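Local coordinates for 6-phosphogluconate dehydrogenase (PDB 5U5G), which probably acts as an NADP-dependent reductase of (2-oxopropyl)phosphonic acid in fosfomycin biosynthesis, within the 6-phosphogluconate and 3-hydroxyisobutyrate dehydrogenase family, at residues A[96-101]-A[168-173]; A[100-105]-A[246-251]; A[119-124]-A[135-140]. All coordinates share one frame; numbering follows the deposited sequence.

How the contacts relate
Contacts 1 and 3 are buried, whereas contact 2 lies at the surface. Contacts 1 and 2 share Ala100 and Pro101 at the start of helix 101-113. Contact 1 sets Pro101 and the loop before it against helix 168-196, and contact 2 faces the end of helix 236-247. Contact 3 pairs two strands of the cofactor-domain sheet, and its Glu120 binds the backbone N of Gln170 in contact 1. The chemistry follows the place. Contact 3 rests on backbone bonds and apolar side chains. Contact 1 rests chiefly on one buried amide, with Thr98 and Lys173 turned to the ligands, and contact 2 on charges and a water. Contacts 1 and 3 both reach the bound phosphonate.

Contact 1: A[96-101]-A[168-173]; sequences LSTIAP and KAQRLK. With NAP (NADP nicotinamide-adenine-dinucleotide phosphate), chain E; 7VD ((2-oxopropyl)phosphonic acid), chain F.
The pocket for NADP and the phosphonate lies where the Rossmann-type cofactor domain meets the long helix 168-196, and here Gln170 ties that helix to loop 96-101. The loop follows strand 92-95 and runs to the N-cap Ala100 of helix 101-113. The Gln170 chain is bent at its middle (chi2 -64°), which turns the buried amide toward the loop backbone. Gln170 NE2 donates to Ser97 O at 2.8 Å, nearly straight and close to the amide plane. Gln170 OE1 accepts from Ile99 N at 3.1 Å, but the donor stands above the carbonyl plane and not on a lone pair. OE1 also lies close to Ile99 O, another acceptor, so the NE2 bond probably does most to set the amide's rotation. One amide group thus grips the loop on either side of Thr98. Ile99 CG1 lies 3.6 Å from Gln170 NE2.

The held loop presents Thr98 N to the ribose of NADP, 3.1 Å from O3D. Lys173, one helical turn after Gln170, passes Thr98 at about a right angle, with CE 3.3 Å from Thr98 OG1. Lys173 NZ then donates to the ketone oxygen O7 of the phosphonate at 2.7 Å. Val123 O and Asn177 OD1 also bind this nitrogen. The modelled approach of Arg171 to Glu105 is doubtfully short. Pro101 CB lies over one Arg171 guanidinium face, and Pro101 CG touches Arg171 CG at 3.7 Å.

Contact 2: A[100-105]-A[246-251]; sequences APETAE and ARRRLP
The Arg249 guanidinium carries Pro101 over one face, with Pro101 CG 3.9 Å from Arg249 NH1, and has Glu102 OE1 at its edge. The Arg249 guanidinium and the Glu102 carboxylate do not touch directly, since Arg249 NH1 stays 4.3 Å from Glu102 OE1. A water in the guanidinium plane bridges them, accepting from Arg249 NH1 at 2.7 Å and donating to Glu102 OE1 at 2.7 Å. Arg249 NH2 turns elsewhere, to Gln197 of the second subunit.

The other carboxylate oxygen is taken by Arg248. Its guanidinium comes end-on and sets two nitrogens on one atom: Arg248 NH1 is 3.1 Å and Arg248 NH2 is 3.2 Å from Glu102 OE2. Both bonds arrive on the syn side. Both are bent, and the two flat groups are turned 59° against each other. Glu102 CG sits between its backbone N and carbonyl carbon (chi1 62°), and the chain bends at chi2 to bring the carboxylate to the arginines.

Glu102 lies in the first turn of helix 101-113, where the helix end would probably favour its negative charge. The arginines lie in a type I turn at the end of helix 236-247. The arrangement is a surface salt bridge between the cofactor domain and the helical domain.

Contact 3: A[119-124]-A[135-140]; sequences IECPVS and LSAIVS. With 7VD ((2-oxopropyl)phosphonic acid), chain F.
Cys121 drops its sulfur into the dip between Ala137 and Val139, with Cys121 SG 3.8 Å from Ala137 CB and 3.8 Å from Val139 CG2. The thiol gets there because SG lies opposite the backbone N (chi1 -167°). The two segments run antiparallel. Strand 135-139 runs against the parallel strands of the Rossmann-type sheet and extends it beyond strand 117-124. Ile119 and Val123 stand on the same face as Cys121. Ile119 CG2 meets Val139 CG1 at 3.8 Å. Val123 CG1 rests against the small Ala137 CB, and Leu135 leans in from the strand end, its CD1 4.2 Å from Val123 CB. The other methyl of Leu135, CD2, lies 3.4 Å from Ser124 O.

On the opposite face Pro122 sets its ring against Ile138, with Pro122 CG 4.3 Å from Ile138 CB. Proline has no N-H to give, so Ile138 O faces Pro122 CD instead, at 3.1 Å. The strand 117-124 is interrupted here. Backbone bonds still hold both ends: Glu120 with Ser140 and Ser124 with Ser136 are each doubly hydrogen-bonded pairs. Ile138 N donates to Pro122 O between them. Glu120 lays its carboxylate along Ser140 CB. Its oxygens go on to backbone N of Gly167 and Gln170 and to His108, while Ser140 OG is hydrogen-bonded to Val163 O, Glu165 O and Ala169 N.

At the far end Ser124 OG donates to the phosphonate oxygen O2 at 2.8 Å, and it also meets Arg212 N of the second subunit.

The Cys121 face packs on helix 143-156, through Leu153 and Ile149. The Pro122 face packs on helix 168-196 through Ala169 and Lys173, and Val207 of the second subunit packs on Ile138. Strands 92-95 and 157-162 flank the pair in the sheet.

Contact 1: A[96-101]-A[168-173]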
loop_
_atom_site.group_PDB
_atom_site.type_symbol
_atom_site.label_atom_id
_atom_site.label_comp_id
_atom_site.label_asym_id
_atom_site.label_seq_id
_atom_site.Cartn_x
_atom_site.Cartn_y
_atom_site.Cartn_z
ATOM N N LEU A 96 -4.248 -14.632 -19.508
ATOM C CA LEU A 96 -3.665 -14.006 -18.334
ATOM C C LEU A 96 -3.246 -12.568 -18.580
ATOM O O LEU A 96 -2.641 -11.956 -17.690
ATOM C CB LEU A 96 -2.455 -14.804 -17.860
ATOM C CG LEU A 96 -2.662 -16.303 -17.685
ATOM C CD1 LEU A 96 -1.311 -16.986 -17.752
ATOM C CD2 LEU A 96 -3.353 -16.585 -16.356
ATOM N N SER A 97 -3.550 -12.021 -19.753
ATOM C CA SER A 97 -3.148 -10.665 -20.097
ATOM C C SER A 97 -4.078 -9.650 -19.447
ATOM O O SER A 97 -5.214 -9.952 -19.071
ATOM C CB SER A 97 -3.155 -10.465 -21.619
ATOM O OG SER A 97 -2.550 -11.576 -22.276
ATOM N N THR A 98 -3.592 -8.424 -19.332
ATOM C CA THR A 98 -4.440 -7.306 -18.954
ATOM C C THR A 98 -4.848 -6.590 -20.233
ATOM O O THR A 98 -3.998 -6.049 -20.944
ATOM C CB THR A 98 -3.735 -6.365 -17.980
ATOM O OG1 THR A 98 -3.303 -7.122 -16.840
ATOM C CG2 THR A 98 -4.706 -5.291 -17.521
ATOM N N ILE A 99 -6.148 -6.625 -20.536
ATOM C CA ILE A 99 -6.690 -6.092 -21.781
ATOM C C ILE A 99 -7.969 -5.338 -21.450
ATOM O O ILE A 99 -8.528 -5.475 -20.358
ATOM C CB ILE A 99 -6.995 -7.199 -22.819
ATOM C CG1 ILE A 99 -8.046 -8.160 -22.261
ATOM C CG2 ILE A 99 -5.736 -7.969 -23.227
ATOM C CD1 ILE A 99 -8.517 -9.184 -23.293
ATOM N N ALA A 100 -8.431 -4.544 -22.417
ATOM C CA ALA A 100 -9.648 -3.761 -22.247
ATOM C C ALA A 100 -10.842 -4.676 -21.970
ATOM O O ALA A 100 -10.956 -5.751 -22.575
ATOM C CB ALA A 100 -9.908 -2.922 -23.497
ATOM N N PRO A 101 -11.724 -4.302 -21.039
ATOM C CA PRO A 101 -12.884 -5.160 -20.728
ATOM C C PRO A 101 -13.763 -5.455 -21.934
ATOM O O PRO A 101 -14.237 -6.586 -22.077
ATOM C CB PRO A 101 -13.634 -4.352 -19.646
ATOM C CG PRO A 101 -12.534 -3.527 -18.977
ATOM C CD PRO A 101 -11.612 -3.152 -20.121
ATOM N N LYS A 168 -15.595 -8.304 -16.199
ATOM C CA LYS A 168 -15.517 -7.813 -14.823
ATOM C C LYS A 168 -14.118 -7.995 -14.247
ATOM O O LYS A 168 -13.628 -7.127 -13.517
ATOM C CB LYS A 168 -16.549 -8.513 -13.939
ATOM C CG LYS A 168 -16.560 -7.992 -12.497
ATOM C CD LYS A 168 -17.820 -8.426 -11.730
ATOM C CE LYS A 168 -17.843 -7.804 -10.353
ATOM N NZ LYS A 168 -19.035 -8.193 -9.571
ATOM N N ALA A 169 -13.469 -9.125 -14.547
ATOM C CA ALA A 169 -12.110 -9.332 -14.063
ATOM C C ALA A 169 -11.176 -8.246 -14.576
ATOM O O ALA A 169 -10.342 -7.730 -13.821
ATOM C CB ALA A 169 -11.605 -10.721 -14.467
ATOM N N GLN A 170 -11.302 -7.870 -15.855
ATOM C CA GLN A 170 -10.417 -6.829 -16.372
ATOM C C GLN A 170 -10.733 -5.483 -15.740
ATOM O O GLN A 170 -9.822 -4.693 -15.478
ATOM C CB GLN A 170 -10.501 -6.725 -17.897
ATOM C CG GLN A 170 -9.927 -7.933 -18.659
ATOM C CD GLN A 170 -8.427 -8.123 -18.451
ATOM O OE1 GLN A 170 -7.725 -7.232 -17.964
ATOM N NE2 GLN A 170 -7.932 -9.280 -18.831
ATOM N N ARG A 171 -12.016 -5.203 -15.496
ATOM C CA ARG A 171 -12.380 -3.959 -14.821
ATOM C C ARG A 171 -11.674 -3.851 -13.478
ATOM O O ARG A 171 -11.087 -2.813 -13.155
ATOM C CB ARG A 171 -13.898 -3.880 -14.641
ATOM C CG ARG A 171 -14.643 -3.701 -15.951
ATOM C CD ARG A 171 -16.169 -3.700 -15.805
ATOM N NE ARG A 171 -16.753 -3.516 -17.133
ATOM C CZ ARG A 171 -17.328 -4.474 -17.860
ATOM N NH1 ARG A 171 -17.469 -5.706 -17.383
ATOM N NH2 ARG A 171 -17.793 -4.185 -19.063
ATOM N N LEU A 172 -11.707 -4.933 -12.694
ATOM C CA LEU A 172 -11.086 -4.941 -11.372
ATOM C C LEU A 172 -9.561 -4.862 -11.456
ATOM O O LEU A 172 -8.919 -4.170 -10.651
ATOM C CB LEU A 172 -11.525 -6.198 -10.626
ATOM C CG LEU A 172 -12.999 -6.152 -10.210
ATOM C CD1 LEU A 172 -13.516 -7.555 -9.947
ATOM C CD2 LEU A 172 -13.139 -5.266 -8.975
ATOM N N LYS A 173 -8.965 -5.581 -12.408
ATOM C CA LYS A 173 -7.515 -5.569 -12.557
ATOM C C LYS A 173 -7.007 -4.172 -12.889
ATOM O O LYS A 173 -6.024 -3.707 -12.299
ATOM C CB LYS A 173 -7.094 -6.572 -13.648
ATOM C CG LYS A 173 -5.628 -6.426 -14.141
ATOM C CD LYS A 173 -4.613 -6.893 -13.071
ATOM C CE LYS A 173 -3.147 -6.741 -13.585
ATOM N NZ LYS A 173 -2.145 -6.868 -12.474
HETATM P PA NAP E . 6.585 -8.369 -21.886
HETATM O O1A NAP E . 6.739 -7.071 -22.587
HETATM O O2A NAP E . 7.663 -8.887 -20.966
HETATM O O5B NAP E . 6.239 -9.563 -22.987
HETATM C C5B NAP E . 5.180 -9.100 -23.789
HETATM C C4B NAP E . 4.655 -10.323 -24.572
HETATM O O4B NAP E . 3.666 -9.942 -25.528
HETATM C C3B NAP E . 5.852 -11.021 -25.313
HETATM O O3B NAP E . 5.613 -12.394 -25.367
HETATM C C2B NAP E . 5.681 -10.442 -26.732
HETATM O O2B NAP E . 6.125 -11.226 -27.728
HETATM C C1B NAP E . 4.101 -10.432 -26.783
HETATM N N9A NAP E . 3.679 -9.540 -27.846
HETATM C C8A NAP E . 3.567 -8.134 -27.838
HETATM N N7A NAP E . 3.169 -7.628 -29.037
HETATM C C5A NAP E . 3.032 -8.765 -29.846
HETATM C C6A NAP E . 2.657 -8.931 -31.191
HETATM N N6A NAP E . 2.329 -7.848 -31.969
HETATM N N1A NAP E . 2.607 -10.159 -31.765
HETATM C C2A NAP E . 2.941 -11.210 -30.952
HETATM N N3A NAP E . 3.309 -11.214 -29.663
HETATM C C4A NAP E . 3.349 -9.958 -29.121
HETATM O O3 NAP E . 5.211 -8.025 -21.054
HETATM P PN NAP E . 5.048 -8.813 -19.671
HETATM O O1N NAP E . 5.260 -10.271 -19.795
HETATM O O2N NAP E . 5.486 -8.009 -18.467
HETATM O O5D NAP E . 3.322 -8.703 -19.437
HETATM C C5D NAP E . 2.646 -9.599 -20.200
HETATM C C4D NAP E . 1.196 -9.538 -19.754
HETATM O O4D NAP E . 1.104 -9.852 -18.340
HETATM C C3D NAP E . 0.658 -8.056 -19.925
HETATM O O3D NAP E . -0.681 -8.114 -20.329
HETATM C C2D NAP E . 0.782 -7.483 -18.531
HETATM O O2D NAP E . -0.175 -6.497 -18.245
HETATM C C1D NAP E . 0.468 -8.761 -17.686
HETATM N N1N NAP E . 1.028 -8.666 -16.353
HETATM C C2N NAP E . 2.413 -8.436 -16.135
HETATM C C3N NAP E . 2.892 -8.440 -14.842
HETATM C C7N NAP E . 4.320 -8.239 -14.580
HETATM O O7N NAP E . 4.799 -8.277 -13.446
HETATM N N7N NAP E . 5.191 -8.050 -15.638
HETATM C C4N NAP E . 1.999 -8.713 -13.661
HETATM C C5N NAP E . 0.591 -8.914 -14.007
HETATM C C6N NAP E . 0.162 -8.872 -15.268
HETATM P P2B NAP E . 7.923 -11.052 -28.116
HETATM O O1X NAP E . 8.476 -11.800 -26.944
HETATM O O2X NAP E . 8.026 -11.734 -29.483
HETATM O O3X NAP E . 8.035 -9.547 -28.094
HETATM P P1 7VD F . 1.427 -6.678 -10.741
HETATM C C1 7VD F . 2.183 -6.005 -12.247
HETATM O O2 7VD F . -0.054 -6.408 -10.612
HETATM O O3 7VD F . 1.693 -8.158 -10.593
HETATM O O4 7VD F . 2.197 -5.906 -9.699
HETATM C C6 7VD F . 1.238 -5.484 -13.300
HETATM O O7 7VD F . 0.155 -6.028 -13.512
HETATM C C8 7VD F . 1.707 -4.270 -14.055
#

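Contact 2: A[100-105]-A[246-251]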
loop_
_atom_site.group_PDB
_atom_site.type_symbol
_atom_site.label_atom_id
_atom_site.label_comp_id
_atom_site.label_asym_id
_atom_site.label_seq_id
_atom_site.Cartn_x
_atom_site.Cartn_y
_atom_site.Cartn_z
ATOM N N ALA A 100 -8.431 -4.544 -22.417
ATOM C CA ALA A 100 -9.648 -3.761 -22.247
ATOM C C ALA A 100 -10.842 -4.676 -21.970
ATOM O O ALA A 100 -10.956 -5.751 -22.575
ATOM C CB ALA A 100 -9.908 -2.922 -23.497
ATOM N N PRO A 101 -11.724 -4.302 -21.039
ATOM C CA PRO A 101 -12.884 -5.160 -20.728
ATOM C C PRO A 101 -13.763 -5.455 -21.934
ATOM O O PRO A 101 -14.237 -6.586 -22.077
ATOM C CB PRO A 101 -13.634 -4.352 -19.646
ATOM C CG PRO A 101 -12.534 -3.527 -18.977
ATOM C CD PRO A 101 -11.612 -3.152 -20.121
ATOM N N GLU A 102 -13.971 -4.482 -22.826
ATOM C CA GLU A 102 -14.772 -4.743 -24.021
ATOM C C GLU A 102 -14.083 -5.734 -24.967
ATOM O O GLU A 102 -14.766 -6.541 -25.613
ATOM C CB GLU A 102 -15.110 -3.423 -24.746
ATOM C CG GLU A 102 -13.909 -2.622 -25.282
ATOM C CD GLU A 102 -13.357 -1.582 -24.281
ATOM O OE1 GLU A 102 -13.686 -1.663 -23.063
ATOM O OE2 GLU A 102 -12.597 -0.679 -24.728
ATOM N N THR A 103 -12.747 -5.713 -25.055
ATOM C CA THR A 103 -12.052 -6.756 -25.815
ATOM C C THR A 103 -12.315 -8.131 -25.205
ATOM O O THR A 103 -12.617 -9.098 -25.921
ATOM C CB THR A 103 -10.544 -6.487 -25.869
ATOM O OG1 THR A 103 -10.308 -5.143 -26.303
ATOM C CG2 THR A 103 -9.834 -7.471 -26.837
ATOM N N ALA A 104 -12.200 -8.234 -23.876
ATOM C CA ALA A 104 -12.476 -9.503 -23.206
ATOM C C ALA A 104 -13.917 -9.948 -23.438
ATOM O O ALA A 104 -14.176 -11.130 -23.689
ATOM C CB ALA A 104 -12.195 -9.380 -21.713
ATOM N N GLU A 105 -14.869 -9.020 -23.345
ATOM C CA GLU A 105 -16.265 -9.359 -23.604
ATOM C C GLU A 105 -16.446 -9.899 -25.017
ATOM O O GLU A 105 -17.124 -10.914 -25.221
ATOM C CB GLU A 105 -17.146 -8.138 -23.376
ATOM C CG GLU A 105 -17.382 -7.855 -21.903
ATOM C CD GLU A 105 -17.906 -6.456 -21.641
ATOM O OE1 GLU A 105 -18.065 -5.687 -22.613
ATOM O OE2 GLU A 105 -18.140 -6.124 -20.456
ATOM N N ALA A 246 -7.037 2.487 -18.000
ATOM C CA ALA A 246 -7.749 3.208 -16.946
ATOM C C ALA A 246 -8.179 4.593 -17.414
ATOM O O ALA A 246 -9.288 5.048 -17.095
ATOM C CB ALA A 246 -6.863 3.324 -15.703
ATOM N N ARG A 247 -7.305 5.285 -18.151
ATOM C CA ARG A 247 -7.635 6.613 -18.657
ATOM C C ARG A 247 -8.885 6.575 -19.523
ATOM O O ARG A 247 -9.734 7.468 -19.440
ATOM C CB ARG A 247 -6.473 7.198 -19.458
ATOM C CG ARG A 247 -6.684 8.664 -19.826
ATOM C CD ARG A 247 -5.704 9.149 -20.891
ATOM N NE ARG A 247 -5.924 8.500 -22.180
ATOM C CZ ARG A 247 -6.900 8.829 -23.026
ATOM N NH1 ARG A 247 -7.752 9.800 -22.715
ATOM N NH2 ARG A 247 -7.030 8.186 -24.181
ATOM N N ARG A 248 -9.008 5.548 -20.367
ATOM C CA ARG A 248 -10.155 5.461 -21.252
ATOM C C ARG A 248 -11.451 5.190 -20.500
ATOM O O ARG A 248 -12.528 5.311 -21.090
ATOM C CB ARG A 248 -9.915 4.372 -22.282
ATOM C CG ARG A 248 -8.688 4.567 -23.143
ATOM C CD ARG A 248 -8.692 3.501 -24.216
ATOM N NE ARG A 248 -9.985 3.437 -24.891
ATOM C CZ ARG A 248 -10.859 2.456 -24.695
ATOM N NH1 ARG A 248 -10.557 1.515 -23.817
ATOM N NH2 ARG A 248 -12.046 2.410 -25.303
ATOM N N ARG A 249 -11.379 4.828 -19.220
ATOM C CA ARG A 249 -12.573 4.576 -18.430
ATOM C C ARG A 249 -12.890 5.714 -17.467
ATOM O O ARG A 249 -13.841 5.605 -16.686
ATOM C CB ARG A 249 -12.431 3.247 -17.687
ATOM C CG ARG A 249 -12.109 2.103 -18.633
ATOM C CD ARG A 249 -12.121 0.740 -17.952
ATOM N NE ARG A 249 -13.372 0.505 -17.237
ATOM C CZ ARG A 249 -14.489 0.053 -17.796
ATOM N NH1 ARG A 249 -14.523 -0.225 -19.089
ATOM N NH2 ARG A 249 -15.576 -0.126 -17.049
ATOM N N LEU A 250 -12.132 6.808 -17.523
ATOM C CA LEU A 250 -12.400 7.960 -16.663
ATOM C C LEU A 250 -13.685 8.663 -17.090
ATOM O O LEU A 250 -13.865 8.951 -18.280
ATOM C CB LEU A 250 -11.243 8.950 -16.717
ATOM C CG LEU A 250 -10.030 8.661 -15.838
ATOM C CD1 LEU A 250 -8.929 9.644 -16.170
ATOM C CD2 LEU A 250 -10.400 8.750 -14.356
ATOM N N PRO A 251 -14.582 8.972 -16.162
ATOM C CA PRO A 251 -15.813 9.672 -16.532
ATOM C C PRO A 251 -15.546 11.134 -16.855
ATOM O O PRO A 251 -14.553 11.727 -16.430
ATOM C CB PRO A 251 -16.690 9.528 -15.285
ATOM C CG PRO A 251 -15.710 9.411 -14.156
ATOM C CD PRO A 251 -14.516 8.670 -14.721
HETATM O O HOH W 1 -12.877 0.107 -21.221
#

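Contact 3: A[119-124]-A[135-140]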
loop_
_atom_site.group_PDB
_atom_site.type_symbol
_atom_site.label_atom_id
_atom_site.label_comp_id
_atom_site.label_asym_id
_atom_site.label_seq_id
_atom_site.Cartn_x
_atom_site.Cartn_y
_atom_site.Cartn_z
ATOM N N ILE A 119 -11.578 -18.019 -20.816
ATOM C CA ILE A 119 -11.465 -17.713 -19.391
ATOM C C ILE A 119 -10.605 -16.463 -19.262
ATOM O O ILE A 119 -9.419 -16.464 -19.623
ATOM C CB ILE A 119 -10.886 -18.881 -18.585
ATOM C CG1 ILE A 119 -11.842 -20.086 -18.604
ATOM C CG2 ILE A 119 -10.622 -18.458 -17.140
ATOM C CD1 ILE A 119 -13.210 -19.820 -17.974
ATOM N N GLU A 120 -11.220 -15.391 -18.776
ATOM C CA GLU A 120 -10.588 -14.092 -18.585
ATOM C C GLU A 120 -9.922 -14.101 -17.210
ATOM O O GLU A 120 -10.609 -14.109 -16.190
ATOM C CB GLU A 120 -11.665 -13.014 -18.724
ATOM C CG GLU A 120 -11.352 -11.603 -18.276
ATOM C CD GLU A 120 -12.614 -10.722 -18.247
ATOM O OE1 GLU A 120 -13.634 -11.085 -18.881
ATOM O OE2 GLU A 120 -12.595 -9.677 -17.572
ATOM N N CYS A 121 -8.582 -14.140 -17.171
ATOM C CA CYS A 121 -7.854 -14.440 -15.931
ATOM C C CYS A 121 -6.654 -13.510 -15.729
ATOM O O CYS A 121 -5.500 -13.960 -15.680
ATOM C CB CYS A 121 -7.413 -15.907 -15.933
ATOM S SG CYS A 121 -6.820 -16.552 -14.342
ATOM N N PRO A 122 -6.882 -12.199 -15.580
ATOM C CA PRO A 122 -5.759 -11.311 -15.244
ATOM C C PRO A 122 -5.200 -11.679 -13.875
ATOM O O PRO A 122 -5.899 -12.250 -13.034
ATOM C CB PRO A 122 -6.383 -9.908 -15.253
ATOM C CG PRO A 122 -7.871 -10.134 -15.027
ATOM C CD PRO A 122 -8.160 -11.460 -15.706
ATOM N N VAL A 123 -3.912 -11.387 -13.670
ATOM C CA VAL A 123 -3.208 -11.820 -12.467
ATOM C C VAL A 123 -2.446 -10.655 -11.850
ATOM O O VAL A 123 -2.209 -9.627 -12.484
ATOM C CB VAL A 123 -2.243 -12.987 -12.755
ATOM C CG1 VAL A 123 -3.015 -14.224 -13.222
ATOM C CG2 VAL A 123 -1.197 -12.565 -13.786
ATOM N N SER A 124 -2.053 -10.833 -10.589
ATOM C CA SER A 124 -1.251 -9.834 -9.897
ATOM C C SER A 124 -0.286 -10.537 -8.953
ATOM O O SER A 124 -0.619 -11.561 -8.350
ATOM C CB SER A 124 -2.136 -8.850 -9.127
ATOM O OG SER A 124 -1.380 -7.794 -8.582
ATOM N N LEU A 135 0.521 -16.115 -7.125
ATOM C CA LEU A 135 -0.199 -15.029 -7.791
ATOM C C LEU A 135 -1.633 -14.944 -7.283
ATOM O O LEU A 135 -2.208 -15.920 -6.794
ATOM C CB LEU A 135 -0.218 -15.216 -9.310
ATOM C CG LEU A 135 1.113 -15.002 -10.038
ATOM C CD1 LEU A 135 0.979 -15.318 -11.530
ATOM C CD2 LEU A 135 1.649 -13.593 -9.804
ATOM N N SER A 136 -2.209 -13.750 -7.387
ATOM C CA SER A 136 -3.650 -13.583 -7.254
ATOM C C SER A 136 -4.269 -13.527 -8.643
ATOM O O SER A 136 -3.775 -12.817 -9.522
ATOM C CB SER A 136 -4.008 -12.305 -6.489
ATOM O OG SER A 136 -3.398 -12.285 -5.218
ATOM N N ALA A 137 -5.353 -14.260 -8.834
ATOM C CA ALA A 137 -6.087 -14.243 -10.090
ATOM C C ALA A 137 -7.473 -13.644 -9.876
ATOM O O ALA A 137 -8.072 -13.785 -8.804
ATOM C CB ALA A 137 -6.200 -15.657 -10.686
ATOM N N ILE A 138 -7.952 -12.936 -10.900
ATOM C CA ILE A 138 -9.334 -12.472 -11.003
ATOM C C ILE A 138 -9.916 -13.108 -12.257
ATOM O O ILE A 138 -9.319 -13.011 -13.331
ATOM C CB ILE A 138 -9.421 -10.937 -11.091
ATOM C CG1 ILE A 138 -8.377 -10.287 -10.179
ATOM C CG2 ILE A 138 -10.855 -10.466 -10.803
ATOM C CD1 ILE A 138 -8.008 -8.865 -10.592
ATOM N N VAL A 139 -11.056 -13.773 -12.128
ATOM C CA VAL A 139 -11.500 -14.709 -13.159
ATOM C C VAL A 139 -12.933 -14.407 -13.559
ATOM O O VAL A 139 -13.831 -14.389 -12.705
ATOM C CB VAL A 139 -11.388 -16.175 -12.691
ATOM C CG1 VAL A 139 -11.786 -17.121 -13.818
ATOM C CG2 VAL A 139 -9.986 -16.479 -12.201
ATOM N N SER A 140 -13.151 -14.208 -14.861
ATOM C CA SER A 140 -14.485 -14.108 -15.430
ATOM C C SER A 140 -14.669 -15.187 -16.489
ATOM O O SER A 140 -13.717 -15.581 -17.173
ATOM C CB SER A 140 -14.736 -12.739 -16.068
ATOM O OG SER A 140 -14.715 -11.704 -15.113
HETATM P P1 7VD F . 1.427 -6.678 -10.741
HETATM C C1 7VD F . 2.183 -6.005 -12.247
HETATM O O2 7VD F . -0.054 -6.408 -10.612
HETATM O O3 7VD F . 1.693 -8.158 -10.593
HETATM O O4 7VD F . 2.197 -5.906 -9.699
HETATM C C6 7VD F . 1.238 -5.484 -13.300
HETATM O O7 7VD F . 0.155 -6.028 -13.512
HETATM C C8 7VD F . 1.707 -4.270 -14.055
HETATM O O HOH W 2 -0.635 -10.626 -5.592
#